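Long-range contacts in iron-chelator utilization protein (Thermobifida fusca TM51, PDB 4YHB), which binds FAD and probably reduces ferric siderophores so that their iron can be released inside the cell: residues L232-R236 and V252-R257; A140-L146 and R220-G226. One frame throughout, in Å; residues are numbered along the deposited sequence.

Interaction 1: residues L232-R236 and V252-R257; sequences LKPIR and VDGYWR. With FAD (flavin-adenine dinucleotide), chain C.
L232 and R236 of helix 229-241 lean on V252 to G254 of strand 250-256, the short helix and strand axes running antiparallel at 174° and 8.9 Å apart at their closest. This is the helix-on-strand packing of a beta-alpha-beta crossover. V252 is the centre of the contact. Its CG1 stands anti to the backbone N and touches two helix side chains one turn apart. On one of them, L232 CB lies 3.7 Å from V252 CG1, and the two side chains pass alongside, pointing opposite ways. L232 CD1 reaches further along the strand to the peptide between D253 and G254. The other is R236. V252 CG1 sits over one face of its guanidinium, off toward the rim, 3.4 Å from NH2. The R236 chain runs extended and then bends at chi3 (-67°), which brings NH2 back to the strand. R236 NH2 gives a weak hydrogen bond of 3.2 Å to V252 O, bent to 132° at the hydrogen. I235 adds only a loose touch on V252 CG2; its side chain mainly packs on helix 206-212.

At the other end K233 NZ and R257 NH2 are 4.2 Å apart. D230 forms salt bridges with both side chains, which probably offsets their like charges. Past the helix, Y255 to R257 meet the flavin-adenine dinucleotide. The Y255 ring carries FAD C7 over one face, 3.5 Å above its plane. One face of W256 lies against the adenine, and FAD O2B donates a 2.7 Å hydrogen bond to R257 O. The chemistry is therefore divided: mainly apolar packing fixes the strand to its helix, while aromatic faces and a backbone carbonyl serve the cofactor.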
ATOM      1  N   LEU A 232       3.513  14.675   0.026  1.00 29.15           N
ATOM      2  CA  LEU A 232       4.810  14.068   0.307  1.00 25.63           C
ATOM      3  C   LEU A 232       5.991  14.909  -0.173  1.00 28.58           C
ATOM      4  O   LEU A 232       7.121  14.674   0.249  1.00 31.81           O
ATOM      5  CB  LEU A 232       4.899  12.675  -0.337  1.00 26.14           C
ATOM      6  CG  LEU A 232       4.159  11.536   0.373  1.00 30.71           C
ATOM      7  CD1 LEU A 232       4.318  10.234  -0.389  1.00 28.61           C
ATOM      8  CD2 LEU A 232       4.663  11.359   1.775  1.00 30.31           C
ATOM      9  N   LYS A 233       5.739  15.864  -1.062  1.00 29.32           N
ATOM     10  CA  LYS A 233       6.822  16.683  -1.622  1.00 38.32           C
ATOM     11  C   LYS A 233       7.582  17.484  -0.554  1.00 36.56           C
ATOM     12  O   LYS A 233       8.810  17.478  -0.549  1.00 34.14           O
ATOM     13  CB  LYS A 233       6.292  17.631  -2.700  1.00 37.95           C
ATOM     14  CG  LYS A 233       6.048  16.973  -4.044  1.00 42.48           C
ATOM     15  CD  LYS A 233       5.483  17.971  -5.043  1.00 48.78           C
ATOM     16  CE  LYS A 233       4.873  17.272  -6.255  1.00 57.21           C
ATOM     17  NZ  LYS A 233       4.203  18.241  -7.179  1.00 59.78           N
ATOM     18  N   PRO A 234       6.863  18.161   0.366  1.00 35.06           N
ATOM     19  CA  PRO A 234       7.615  18.848   1.416  1.00 38.03           C
ATOM     20  C   PRO A 234       8.289  17.894   2.393  1.00 35.56           C
ATOM     21  O   PRO A 234       9.266  18.306   3.008  1.00 36.34           O
ATOM     22  CB  PRO A 234       6.544  19.660   2.131  1.00 37.53           C
ATOM     23  CG  PRO A 234       5.283  18.955   1.848  1.00 33.51           C
ATOM     24  CD  PRO A 234       5.432  18.499   0.440  1.00 34.44           C
ATOM     25  N   ILE A 235       7.773  16.672   2.553  1.00 29.89           N
ATOM     26  CA  ILE A 235       8.385  15.677   3.426  1.00 29.56           C
ATOM     27  C   ILE A 235       9.712  15.214   2.843  1.00 34.36           C
ATOM     28  O   ILE A 235      10.708  15.093   3.557  1.00 32.36           O
ATOM     29  CB  ILE A 235       7.432  14.450   3.647  1.00 28.95           C
ATOM     30  CG1 ILE A 235       6.226  14.868   4.489  1.00 29.50           C
ATOM     31  CG2 ILE A 235       8.161  13.290   4.334  1.00 28.45           C
ATOM     32  CD1 ILE A 235       5.140  13.814   4.618  1.00 30.58           C
ATOM     33  N   ARG A 236       9.715  14.956   1.537  1.00 34.13           N
ATOM     34  CA  ARG A 236      10.932  14.585   0.813  1.00 34.11           C
ATOM     35  C   ARG A 236      12.005  15.670   0.987  1.00 40.40           C
ATOM     36  O   ARG A 236      13.143  15.387   1.359  1.00 37.02           O
ATOM     37  CB  ARG A 236      10.600  14.364  -0.668  1.00 34.56           C
ATOM     38  CG  ARG A 236      11.779  14.103  -1.587  1.00 42.34           C
ATOM     39  CD  ARG A 236      11.313  13.905  -3.046  1.00 44.33           C
ATOM     40  NE  ARG A 236      10.534  12.676  -3.238  1.00 43.13           N
ATOM     41  CZ  ARG A 236       9.210  12.623  -3.397  1.00 45.71           C
ATOM     42  NH1 ARG A 236       8.478  13.729  -3.387  1.00 39.61           N
ATOM     43  NH2 ARG A 236       8.609  11.451  -3.565  1.00 46.80           N
ATOM     44  N   VAL A 252      10.326   7.827   0.024  1.00 24.85           N
ATOM     45  CA  VAL A 252       9.089   8.601  -0.005  1.00 27.72           C
ATOM     46  C   VAL A 252       8.361   8.261  -1.293  1.00 32.62           C
ATOM     47  O   VAL A 252       8.881   8.500  -2.383  1.00 31.21           O
ATOM     48  CB  VAL A 252       9.350  10.109   0.072  1.00 30.66           C
ATOM     49  CG1 VAL A 252       8.077  10.881  -0.224  1.00 31.42           C
ATOM     50  CG2 VAL A 252       9.892  10.476   1.438  1.00 30.03           C
ATOM     51  N   ASP A 253       7.170   7.683  -1.172  1.00 24.60           N
ATOM     52  CA  ASP A 253       6.506   7.090  -2.334  1.00 23.50           C
ATOM     53  C   ASP A 253       5.081   7.615  -2.434  1.00 27.73           C
ATOM     54  O   ASP A 253       4.245   7.354  -1.563  1.00 23.17           O
ATOM     55  CB  ASP A 253       6.522   5.554  -2.231  1.00 24.53           C
ATOM     56  CG  ASP A 253       6.368   4.859  -3.590  1.00 27.84           C
ATOM     57  OD1 ASP A 253       6.043   5.536  -4.585  1.00 30.54           O
ATOM     58  OD2 ASP A 253       6.569   3.626  -3.663  1.00 28.04           O
ATOM     59  N   GLY A 254       4.817   8.384  -3.481  1.00 22.94           N
ATOM     60  CA  GLY A 254       3.480   8.879  -3.743  1.00 23.67           C
ATOM     61  C   GLY A 254       2.583   7.790  -4.306  1.00 21.82           C
ATOM     62  O   GLY A 254       2.816   7.311  -5.418  1.00 21.37           O
ATOM     63  N   TYR A 255       1.537   7.426  -3.559  1.00 20.33           N
ATOM     64  CA  TYR A 255       0.647   6.321  -3.932  1.00 21.03           C
ATOM     65  C   TYR A 255      -0.556   6.763  -4.772  1.00 19.38           C
ATOM     66  O   TYR A 255      -1.159   5.981  -5.505  1.00 17.63           O
ATOM     67  CB  TYR A 255       0.160   5.602  -2.666  1.00 18.87           C
ATOM     68  CG  TYR A 255       1.122   4.541  -2.167  1.00 19.08           C
ATOM     69  CD1 TYR A 255       2.433   4.483  -2.632  1.00 19.76           C
ATOM     70  CD2 TYR A 255       0.708   3.569  -1.266  1.00 18.86           C
ATOM     71  CE1 TYR A 255       3.314   3.502  -2.192  1.00 22.41           C
ATOM     72  CE2 TYR A 255       1.590   2.580  -0.815  1.00 18.68           C
ATOM     73  CZ  TYR A 255       2.884   2.560  -1.276  1.00 18.34           C
ATOM     74  OH  TYR A 255       3.751   1.586  -0.840  1.00 20.29           O
ATOM     75  N   TRP A 256      -0.892   8.036  -4.658  1.00 18.16           N
ATOM     76  CA  TRP A 256      -1.989   8.606  -5.396  1.00 19.35           C
ATOM     77  C   TRP A 256      -1.838  10.120  -5.383  1.00 21.69           C
ATOM     78  O   TRP A 256      -0.986  10.657  -4.678  1.00 20.52           O
ATOM     79  CB  TRP A 256      -3.331   8.199  -4.785  1.00 19.80           C
ATOM     80  CG  TRP A 256      -3.647   8.881  -3.464  1.00 19.47           C
ATOM     81  CD1 TRP A 256      -3.072   8.636  -2.251  1.00 19.65           C
ATOM     82  CD2 TRP A 256      -4.633   9.894  -3.245  1.00 19.49           C
ATOM     83  NE1 TRP A 256      -3.639   9.443  -1.279  1.00 19.89           N
ATOM     84  CE2 TRP A 256      -4.603  10.220  -1.868  1.00 22.64           C
ATOM     85  CE3 TRP A 256      -5.544  10.553  -4.076  1.00 19.04           C
ATOM     86  CZ2 TRP A 256      -5.448  11.175  -1.312  1.00 22.96           C
ATOM     87  CZ3 TRP A 256      -6.388  11.502  -3.518  1.00 20.90           C
ATOM     88  CH2 TRP A 256      -6.327  11.807  -2.151  1.00 22.01           C
ATOM     89  N   ARG A 257      -2.658  10.793  -6.175  1.00 19.69           N
ATOM     90  CA  ARG A 257      -2.616  12.251  -6.260  1.00 24.04           C
ATOM     91  C   ARG A 257      -4.004  12.771  -6.597  1.00 23.38           C
ATOM     92  O   ARG A 257      -4.643  12.258  -7.521  1.00 21.30           O
ATOM     93  CB  ARG A 257      -1.591  12.694  -7.321  1.00 27.49           C
ATOM     94  CG  ARG A 257      -1.389  14.209  -7.377  1.00 28.99           C
ATOM     95  CD  ARG A 257      -0.224  14.586  -8.281  1.00 33.10           C
ATOM     96  NE  ARG A 257       0.000  16.028  -8.261  1.00 44.59           N
ATOM     97  CZ  ARG A 257       0.337  16.742  -9.327  1.00 43.31           C
ATOM     98  NH1 ARG A 257       0.483  16.142 -10.503  1.00 38.39           N
ATOM     99  NH2 ARG A 257       0.525  18.051  -9.218  1.00 45.67           N
TER
HETATM  100  PA  FAD C 301      -8.722   6.399  -9.589  1.00 21.82           P
HETATM  101  O1A FAD C 301      -9.473   6.135 -10.901  1.00 20.87           O
HETATM  102  O2A FAD C 301      -7.185   6.078  -9.723  1.00 17.84           O
HETATM  103  O5B FAD C 301      -8.793   7.980  -9.289  1.00 21.56           O
HETATM  104  C5B FAD C 301      -9.976   8.674  -9.462  1.00 21.87           C
HETATM  105  C4B FAD C 301      -9.985   9.905  -8.535  1.00 22.20           C
HETATM  106  O4B FAD C 301     -10.069   9.545  -7.183  1.00 23.45           O
HETATM  107  C3B FAD C 301      -8.781  10.738  -8.673  1.00 23.19           C
HETATM  108  O3B FAD C 301      -9.209  12.058  -8.582  1.00 26.54           O
HETATM  109  C2B FAD C 301      -7.977  10.390  -7.551  1.00 20.03           C
HETATM  110  O2B FAD C 301      -7.178  11.457  -7.052  1.00 22.20           O
HETATM  111  C1B FAD C 301      -8.959  10.044  -6.513  1.00 21.50           C
HETATM  112  N9A FAD C 301      -8.522   9.043  -5.549  1.00 20.62           N
HETATM  113  C8A FAD C 301      -7.792   7.935  -5.803  1.00 21.27           C
HETATM  114  N7A FAD C 301      -7.617   7.263  -4.657  1.00 21.62           N
HETATM  115  C5A FAD C 301      -8.274   7.928  -3.678  1.00 18.92           C
HETATM  116  C6A FAD C 301      -8.451   7.721  -2.310  1.00 22.14           C
HETATM  117  N6A FAD C 301      -7.883   6.576  -1.689  1.00 17.97           N
HETATM  118  N1A FAD C 301      -9.169   8.601  -1.592  1.00 21.45           N
HETATM  119  C2A FAD C 301      -9.719   9.686  -2.177  1.00 21.59           C
HETATM  120  N3A FAD C 301      -9.570   9.915  -3.486  1.00 22.61           N
HETATM  121  C4A FAD C 301      -8.844   9.062  -4.242  1.00 21.02           C
HETATM  122  N1  FAD C 301      -4.739   2.003  -2.107  1.00 15.73           N
HETATM  123  C2  FAD C 301      -5.432   1.274  -1.231  1.00 17.67           C
HETATM  124  O2  FAD C 301      -6.576   1.592  -0.946  1.00 15.75           O
HETATM  125  N3  FAD C 301      -4.829   0.176  -0.681  1.00 16.35           N
HETATM  126  C4  FAD C 301      -3.567  -0.182  -0.999  1.00 16.61           C
HETATM  127  O4  FAD C 301      -3.088  -1.180  -0.478  1.00 16.97           O
HETATM  128  C4X FAD C 301      -2.816   0.568  -1.904  1.00 16.94           C
HETATM  129  N5  FAD C 301      -1.517   0.254  -2.262  1.00 19.03           N
HETATM  130  C5X FAD C 301      -0.859   1.020  -3.164  1.00 17.54           C
HETATM  131  C6  FAD C 301       0.451   0.702  -3.535  1.00 19.70           C
HETATM  132  C7  FAD C 301       1.070   1.398  -4.366  1.00 18.41           C
HETATM  133  C7M FAD C 301       2.505   0.946  -4.692  1.00 17.84           C
HETATM  134  C8  FAD C 301       0.649   2.405  -4.959  1.00 16.34           C
HETATM  135  C8M FAD C 301       1.442   3.220  -5.941  1.00 20.12           C
HETATM  136  C9  FAD C 301      -0.620   2.854  -4.711  1.00 17.20           C
HETATM  137  C9A FAD C 301      -1.584   2.184  -3.733  1.00 15.71           C
HETATM  138  N10 FAD C 301      -2.822   2.471  -3.364  1.00 18.08           N
HETATM  139  C10 FAD C 301      -3.464   1.697  -2.461  1.00 16.31           C
HETATM  140  C1' FAD C 301      -3.500   3.654  -3.939  1.00 15.48           C
HETATM  141  C2' FAD C 301      -4.377   3.315  -5.104  1.00 16.98           C
HETATM  142  O2' FAD C 301      -3.617   2.769  -6.108  1.00 17.67           O
HETATM  143  C3' FAD C 301      -5.089   4.632  -5.574  1.00 19.30           C
HETATM  144  O3' FAD C 301      -5.770   5.145  -4.474  1.00 16.51           O
HETATM  145  C4' FAD C 301      -5.944   4.498  -6.806  1.00 20.18           C
HETATM  146  O4' FAD C 301      -6.110   5.720  -7.390  1.00 19.00           O
HETATM  147  C5' FAD C 301      -7.349   3.943  -6.516  1.00 18.16           C
HETATM  148  O5' FAD C 301      -8.012   3.492  -7.672  1.00 19.43           O
HETATM  149  P   FAD C 301      -9.393   4.186  -8.003  1.00 19.29           P
HETATM  150  O1P FAD C 301      -9.789   3.502  -9.331  1.00 20.74           O
HETATM  151  O2P FAD C 301     -10.206   4.077  -6.684  1.00 19.95           O
HETATM  152  O3P FAD C 301      -9.575   5.697  -8.429  1.00 22.02           O

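Interaction 2: residues A140-L146 and R220-G226; sequences ADHYVLL and RVFVWAG
D141 and R220 join the entrances of two parallel strands, 142-147 and 221-226, whose short axes lie 4.7 Å apart at 11°. Backbone hydrogen bonds alternate between the strands from H142 to G226. The W224 N to V144 O bond is 2.8 Å and nearly straight at 172°. CA-H...O contacts fill in between them, as from V221 CA to H142 O.

The polar end is more elaborate. R220 O accepts from both D141 N and H142 N. In return R220 N donates to D141 OD2 at 3.0 Å, using the anti lone pair of the carboxylate. D141 CG stands beside its own backbone N (chi1 -69°), which lets the carboxylate curl back to R220. A140 N bonds to Y143 OH at 2.9 Å, and A140 CB covers part of one face of that ring.

Apolar contacts divide between the two faces of the sheet. On one, V144 CB meets V223 CG2 at 4.1 Å, and L146 CB meets A225 CB at 3.9 Å. On the other, L145 CD2 crosses to W224 CB at 3.8 Å, and A140 CB touches F222 CB.

Strands 167-174 and 250-256 flank this pair in the parallel sheet. Helix 152-161 packs on Y143, L145 and W224, and F50 meets the W224 ring edge-to-face.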
ATOM      1  N   ALA A 140      17.262  -1.591  10.542  1.00 35.73           N
ATOM      2  CA  ALA A 140      17.489  -0.325  11.216  1.00 33.41           C
ATOM      3  C   ALA A 140      17.147  -0.496  12.687  1.00 33.42           C
ATOM      4  O   ALA A 140      16.510  -1.476  13.067  1.00 35.49           O
ATOM      5  CB  ALA A 140      16.652   0.779  10.587  1.00 35.96           C
ATOM      6  N   ASP A 141      17.577   0.444  13.519  1.00 33.45           N
ATOM      7  CA  ASP A 141      17.244   0.399  14.938  1.00 31.62           C
ATOM      8  C   ASP A 141      15.895   1.042  15.193  1.00 34.54           C
ATOM      9  O   ASP A 141      15.135   0.608  16.057  1.00 37.24           O
ATOM     10  CB  ASP A 141      18.317   1.107  15.766  1.00 31.71           C
ATOM     11  CG  ASP A 141      19.632   0.356  15.772  1.00 37.27           C
ATOM     12  OD1 ASP A 141      19.625  -0.856  16.070  1.00 40.47           O
ATOM     13  OD2 ASP A 141      20.663   0.974  15.445  1.00 37.49           O
ATOM     14  N   HIS A 142      15.609   2.097  14.446  1.00 33.04           N
ATOM     15  CA  HIS A 142      14.406   2.869  14.680  1.00 30.98           C
ATOM     16  C   HIS A 142      13.759   3.229  13.352  1.00 31.42           C
ATOM     17  O   HIS A 142      14.381   3.846  12.484  1.00 32.15           O
ATOM     18  CB  HIS A 142      14.737   4.118  15.487  1.00 31.01           C
ATOM     19  CG  HIS A 142      13.541   4.838  16.025  1.00 36.39           C
ATOM     20  ND1 HIS A 142      13.447   5.229  17.344  1.00 38.25           N
ATOM     21  CD2 HIS A 142      12.410   5.276  15.423  1.00 32.72           C
ATOM     22  CE1 HIS A 142      12.302   5.860  17.535  1.00 40.51           C
ATOM     23  NE2 HIS A 142      11.655   5.907  16.384  1.00 36.35           N
ATOM     24  N   TYR A 143      12.506   2.825  13.198  1.00 28.26           N
ATOM     25  CA  TYR A 143      11.760   3.073  11.976  1.00 27.21           C
ATOM     26  C   TYR A 143      10.753   4.188  12.192  1.00 27.79           C
ATOM     27  O   TYR A 143       9.963   4.141  13.129  1.00 28.89           O
ATOM     28  CB  TYR A 143      11.050   1.794  11.514  1.00 27.70           C
ATOM     29  CG  TYR A 143      11.979   0.650  11.192  1.00 29.32           C
ATOM     30  CD1 TYR A 143      12.354   0.386   9.878  1.00 31.46           C
ATOM     31  CD2 TYR A 143      12.489  -0.164  12.194  1.00 30.80           C
ATOM     32  CE1 TYR A 143      13.204  -0.659   9.575  1.00 34.78           C
ATOM     33  CE2 TYR A 143      13.348  -1.209  11.901  1.00 30.65           C
ATOM     34  CZ  TYR A 143      13.699  -1.452  10.588  1.00 34.82           C
ATOM     35  OH  TYR A 143      14.549  -2.490  10.289  1.00 38.23           O
ATOM     36  N   VAL A 144      10.796   5.195  11.332  1.00 26.52           N
ATOM     37  CA  VAL A 144       9.813   6.264  11.352  1.00 26.24           C
ATOM     38  C   VAL A 144       8.879   6.105  10.153  1.00 29.39           C
ATOM     39  O   VAL A 144       9.321   6.174   9.007  1.00 30.57           O
ATOM     40  CB  VAL A 144      10.472   7.644  11.312  1.00 27.57           C
ATOM     41  CG1 VAL A 144       9.408   8.736  11.304  1.00 29.93           C
ATOM     42  CG2 VAL A 144      11.425   7.819  12.502  1.00 29.50           C
ATOM     43  N   LEU A 145       7.597   5.871  10.413  1.00 24.56           N
ATOM     44  CA  LEU A 145       6.642   5.597   9.335  1.00 25.89           C
ATOM     45  C   LEU A 145       5.532   6.640   9.262  1.00 25.44           C
ATOM     46  O   LEU A 145       4.898   6.960  10.270  1.00 25.05           O
ATOM     47  CB  LEU A 145       6.033   4.213   9.528  1.00 27.64           C
ATOM     48  CG  LEU A 145       7.029   3.070   9.713  1.00 29.18           C
ATOM     49  CD1 LEU A 145       6.333   1.898  10.341  1.00 31.27           C
ATOM     50  CD2 LEU A 145       7.611   2.663   8.376  1.00 31.67           C
ATOM     51  N   LEU A 146       5.312   7.176   8.069  1.00 22.51           N
ATOM     52  CA  LEU A 146       4.238   8.129   7.820  1.00 20.75           C
ATOM     53  C   LEU A 146       3.360   7.582   6.696  1.00 25.52           C
ATOM     54  O   LEU A 146       3.865   7.071   5.685  1.00 23.60           O
ATOM     55  CB  LEU A 146       4.800   9.507   7.459  1.00 23.79           C
ATOM     56  CG  LEU A 146       5.792  10.093   8.471  1.00 30.69           C
ATOM     57  CD1 LEU A 146       7.203  10.026   7.930  1.00 34.70           C
ATOM     58  CD2 LEU A 146       5.426  11.522   8.819  1.00 32.90           C
ATOM     59  N   ARG A 220      20.604   3.669  14.182  1.00 31.34           N
ATOM     60  CA  ARG A 220      20.384   3.621  12.745  1.00 27.60           C
ATOM     61  C   ARG A 220      18.890   3.815  12.457  1.00 32.21           C
ATOM     62  O   ARG A 220      18.064   2.999  12.864  1.00 29.28           O
ATOM     63  CB  ARG A 220      20.887   2.297  12.181  1.00 33.05           C
ATOM     64  CG  ARG A 220      21.290   2.363  10.717  1.00 46.38           C
ATOM     65  CD  ARG A 220      22.010   1.085  10.278  1.00 51.08           C
ATOM     66  NE  ARG A 220      23.222   0.817  11.057  1.00 52.65           N
ATOM     67  CZ  ARG A 220      24.223   0.046  10.634  1.00 53.99           C
ATOM     68  NH1 ARG A 220      24.158  -0.532   9.443  1.00 61.86           N
ATOM     69  NH2 ARG A 220      25.293  -0.150  11.395  1.00 48.76           N
ATOM     70  N   VAL A 221      18.565   4.907  11.768  1.00 27.14           N
ATOM     71  CA  VAL A 221      17.186   5.320  11.518  1.00 32.72           C
ATOM     72  C   VAL A 221      16.782   5.142  10.052  1.00 36.43           C
ATOM     73  O   VAL A 221      17.554   5.436   9.138  1.00 29.43           O
ATOM     74  CB  VAL A 221      16.977   6.805  11.912  1.00 34.69           C
ATOM     75  CG1 VAL A 221      15.522   7.239  11.728  1.00 31.31           C
ATOM     76  CG2 VAL A 221      17.422   7.032  13.346  1.00 31.94           C
ATOM     77  N   PHE A 222      15.565   4.658   9.825  1.00 33.48           N
ATOM     78  CA  PHE A 222      15.014   4.664   8.477  1.00 28.18           C
ATOM     79  C   PHE A 222      13.628   5.312   8.457  1.00 30.02           C
ATOM     80  O   PHE A 222      12.756   4.957   9.252  1.00 27.22           O
ATOM     81  CB  PHE A 222      14.948   3.257   7.904  1.00 29.75           C
ATOM     82  CG  PHE A 222      14.711   3.234   6.417  1.00 27.72           C
ATOM     83  CD1 PHE A 222      13.419   3.226   5.909  1.00 28.12           C
ATOM     84  CD2 PHE A 222      15.777   3.260   5.532  1.00 30.89           C
ATOM     85  CE1 PHE A 222      13.196   3.221   4.535  1.00 34.87           C
ATOM     86  CE2 PHE A 222      15.567   3.257   4.158  1.00 28.77           C
ATOM     87  CZ  PHE A 222      14.277   3.237   3.659  1.00 33.39           C
ATOM     88  N   VAL A 223      13.449   6.277   7.559  1.00 26.59           N
ATOM     89  CA  VAL A 223      12.190   7.009   7.440  1.00 26.32           C
ATOM     90  C   VAL A 223      11.438   6.544   6.198  1.00 28.50           C
ATOM     91  O   VAL A 223      11.988   6.549   5.098  1.00 26.71           O
ATOM     92  CB  VAL A 223      12.413   8.527   7.355  1.00 26.42           C
ATOM     93  CG1 VAL A 223      11.070   9.258   7.280  1.00 26.67           C
ATOM     94  CG2 VAL A 223      13.238   9.018   8.546  1.00 27.52           C
ATOM     95  N   TRP A 224      10.189   6.126   6.373  1.00 23.89           N
ATOM     96  CA  TRP A 224       9.381   5.680   5.232  1.00 24.22           C
ATOM     97  C   TRP A 224       8.067   6.440   5.227  1.00 23.42           C
ATOM     98  O   TRP A 224       7.361   6.476   6.235  1.00 23.31           O
ATOM     99  CB  TRP A 224       9.115   4.172   5.284  1.00 23.10           C
ATOM    100  CG  TRP A 224       8.434   3.620   4.027  1.00 25.55           C
ATOM    101  CD1 TRP A 224       9.051   3.080   2.936  1.00 31.25           C
ATOM    102  CD2 TRP A 224       7.018   3.556   3.757  1.00 27.67           C
ATOM    103  NE1 TRP A 224       8.115   2.680   2.002  1.00 28.62           N
ATOM    104  CE2 TRP A 224       6.862   2.963   2.478  1.00 27.92           C
ATOM    105  CE3 TRP A 224       5.872   3.945   4.464  1.00 25.98           C
ATOM    106  CZ2 TRP A 224       5.607   2.744   1.898  1.00 27.03           C
ATOM    107  CZ3 TRP A 224       4.613   3.729   3.880  1.00 27.65           C
ATOM    108  CH2 TRP A 224       4.498   3.128   2.609  1.00 23.82           C
ATOM    109  N   ALA A 225       7.745   7.062   4.099  1.00 21.93           N
ATOM    110  CA  ALA A 225       6.495   7.806   3.989  1.00 24.68           C
ATOM    111  C   ALA A 225       5.790   7.426   2.691  1.00 26.32           C
ATOM    112  O   ALA A 225       6.428   7.312   1.642  1.00 24.48           O
ATOM    113  CB  ALA A 225       6.743   9.302   4.048  1.00 25.54           C
ATOM    114  N   GLY A 226       4.475   7.235   2.772  1.00 23.01           N
ATOM    115  CA  GLY A 226       3.671   6.910   1.609  1.00 19.57           C
ATOM    116  C   GLY A 226       2.335   7.620   1.731  1.00 20.63           C
ATOM    117  O   GLY A 226       1.829   7.832   2.822  1.00 20.62           O
TER

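Overall arrangement
Interactions 1 and 2 share one parallel sheet, in which strand 221-226 is the common neighbour. It pairs with 142-147 in interaction 2 and with 250-256 beyond it. Helix 229-241 links 221-226 to 250-256, so interaction 1 lies within the beta-alpha-beta unit 221-226, 229-241, 250-256. The two centres are 15 Å apart. They join directly: D253 N lies 2.9 Å from A225 O, a probable hydrogen bond, and L232 CD2 packs 3.7 Å from A225 CB. Y255 OH lies 3.5 Å from W224 CZ2, carrying the packing toward the flavin. Interaction 1 touches the cofactor itself, whereas the W224 side chain stays about 8 Å from it.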